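PDB 3L9V: putative thiol-disulfide isomerase or thioredoxin from Salmonella enterica subsp. enterica serovar Typhimurium, which probably catalyses the formation or rearrangement of disulfide bonds in other proteins, as a thioredoxin-fold oxidoreductase related to DsbA. Local coordinates for residues Val18-Ser23 and Met52-Val57. Residues are numbered along the deposited sequence; the frame is centred on the assembly and turned at random.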
# COMPACT_ATOMS: atom_id res chain seq x y z
N VAL A 18 -6.40 -1.27 9.67
CA VAL A 18 -5.75 -2.10 8.66
C VAL A 18 -4.58 -1.36 8.07
O VAL A 18 -4.67 -0.16 7.74
CB VAL A 18 -6.71 -2.54 7.53
CG1 VAL A 18 -5.98 -3.45 6.54
CG2 VAL A 18 -7.91 -3.27 8.09
N VAL A 19 -3.46 -2.05 7.95
CA VAL A 19 -2.28 -1.53 7.28
C VAL A 19 -1.89 -2.53 6.19
O VAL A 19 -1.87 -3.73 6.44
CB VAL A 19 -1.12 -1.40 8.27
CG1 VAL A 19 0.19 -1.07 7.54
CG2 VAL A 19 -1.45 -0.34 9.34
N GLU A 20 -1.61 -2.02 5.00
CA GLU A 20 -1.08 -2.87 3.92
C GLU A 20 0.26 -2.34 3.36
O GLU A 20 0.35 -1.23 2.85
CB GLU A 20 -2.11 -3.03 2.81
CG GLU A 20 -1.59 -3.82 1.63
CD GLU A 20 -2.59 -3.93 0.48
OE1 GLU A 20 -3.80 -3.68 0.67
OE2 GLU A 20 -2.14 -4.28 -0.62
N PHE A 21 1.32 -3.12 3.51
CA PHE A 21 2.58 -2.80 2.85
C PHE A 21 2.52 -3.40 1.45
O PHE A 21 2.13 -4.57 1.28
CB PHE A 21 3.77 -3.37 3.63
CG PHE A 21 4.03 -2.66 4.95
CD1 PHE A 21 3.25 -2.95 6.06
CD2 PHE A 21 5.04 -1.72 5.06
CE1 PHE A 21 3.49 -2.32 7.29
CE2 PHE A 21 5.28 -1.06 6.28
CZ PHE A 21 4.50 -1.37 7.40
N PHE A 22 2.88 -2.58 0.46
CA PHE A 22 2.73 -2.96 -0.95
C PHE A 22 3.87 -2.36 -1.75
O PHE A 22 4.61 -1.52 -1.25
CB PHE A 22 1.37 -2.48 -1.52
CG PHE A 22 1.35 -0.97 -1.90
CD1 PHE A 22 1.36 0.02 -0.92
CD2 PHE A 22 1.36 -0.57 -3.23
CE1 PHE A 22 1.36 1.39 -1.26
CE2 PHE A 22 1.36 0.78 -3.59
CZ PHE A 22 1.35 1.77 -2.60
N SER A 23 3.99 -2.79 -3.01
CA SER A 23 4.95 -2.20 -3.93
C SER A 23 4.33 -2.06 -5.31
O SER A 23 3.59 -2.93 -5.74
CB SER A 23 6.18 -3.09 -4.05
OG SER A 23 6.98 -2.66 -5.14
N MSE A 52 -7.91 2.20 6.80
CA MSE A 52 -6.92 1.37 6.14
C MSE A 52 -5.91 2.33 5.58
O MSE A 52 -6.27 3.27 4.88
CB MSE A 52 -7.54 0.59 4.97
CG MSE A 52 -6.51 -0.17 4.14
SE MSE A 52 -7.37 -1.28 2.79
CE MSE A 52 -5.93 -2.38 2.15
N VAL A 53 -4.64 2.06 5.87
CA VAL A 53 -3.52 2.85 5.38
C VAL A 53 -2.55 1.96 4.61
O VAL A 53 -2.29 0.83 5.04
CB VAL A 53 -2.78 3.51 6.55
CG1 VAL A 53 -1.72 4.43 6.05
CG2 VAL A 53 -3.78 4.29 7.43
N LYS A 54 -2.01 2.47 3.50
CA LYS A 54 -1.04 1.73 2.71
C LYS A 54 0.32 2.38 2.72
O LYS A 54 0.47 3.61 2.56
CB LYS A 54 -1.53 1.53 1.25
CG LYS A 54 -2.88 0.90 1.16
CD LYS A 54 -3.23 0.55 -0.28
CE LYS A 54 -2.31 -0.53 -0.81
NZ LYS A 54 -2.70 -1.05 -2.16
N TYR A 55 1.32 1.54 2.87
CA TYR A 55 2.67 1.99 2.89
C TYR A 55 3.44 1.27 1.81
O TYR A 55 3.33 0.05 1.68
CB TYR A 55 3.33 1.65 4.22
CG TYR A 55 2.65 2.27 5.43
CD1 TYR A 55 2.42 3.64 5.50
CD2 TYR A 55 2.30 1.49 6.52
CE1 TYR A 55 1.84 4.22 6.63
CE2 TYR A 55 1.71 2.05 7.66
CZ TYR A 55 1.49 3.41 7.70
OH TYR A 55 0.90 3.95 8.81
N HIS A 56 4.26 2.02 1.09
CA HIS A 56 5.09 1.49 0.02
C HIS A 56 6.43 0.97 0.53
O HIS A 56 7.01 1.52 1.47
CB HIS A 56 5.31 2.55 -1.08
CG HIS A 56 5.73 1.96 -2.38
ND1 HIS A 56 7.06 1.87 -2.78
CD2 HIS A 56 5.02 1.36 -3.37
CE1 HIS A 56 7.12 1.27 -3.94
NE2 HIS A 56 5.90 0.95 -4.33
N VAL A 57 6.92 -0.11 -0.09
CA VAL A 57 8.17 -0.71 0.33
C VAL A 57 9.21 -0.50 -0.76
O VAL A 57 8.91 -0.56 -1.95
CB VAL A 57 8.04 -2.23 0.68
CG1 VAL A 57 6.79 -2.48 1.55
CG2 VAL A 57 8.02 -3.07 -0.56
O HOH W 1 -1.80 -3.55 -3.14
O HOH W 2 9.15 -1.26 -4.50
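Val18-Phe22 and Met52-His56 pair as adjacent parallel strands, their axes 4.7 Å apart and 19° from exact alignment. Five backbone hydrogen bonds alternate in direction: Val53 N to Val18 O, Glu20 N to Val53 O, Tyr55 N to Glu20 O, Phe22 N to Tyr55 O and Val57 N to Phe22 O. The first four are fairly straight, whereas the last is clearly bent at its hydrogen, where both strands end. Glu20, Phe22, Met52, Lys54 and His56 share one sheet face. There the Phe22 ring is clamped: Lys54 CE lies over one face, with NZ 4.3 Å from the ring centroid in a cation-pi contact, and the edge of His56 meets the opposite face, CD2 3.7 Å from Phe22 CE2, with the planes at 85°. Phe22 adopts the crowded rotamer, CG between backbone N and carbonyl carbon (chi1 79°), which swings its ring between these partners. Glu20 and Lys54 run side by side. The salt bridge from Glu20 OE2 to Lys54 NZ is long, 3.6 Å, but a water takes a bond from NZ and gives one to OE2; Glu84 and Asp39 also pair with this ammonium, so its charge is probably well compensated. On the other face, Tyr55 CD2 packs over the rim of the Phe21 ring, 3.7 Å from CZ, and Val19 CG1 lies 3.5 Å from the same CD2. Helix 125-140 covers this aromatic cluster, while helix 64-77 contributes Trp71 against Phe22. Beyond the strands, His56 NE2 bonds to Phe24 N, tying the second strand to the loop leading to Cys26. With helices 27-35 and 38-43 intervening, the pair forms the right-handed beta-alpha-beta crossover of the thioredoxin fold, whose first strand leads into a probable CxxC redox site at Cys26 and Cys29.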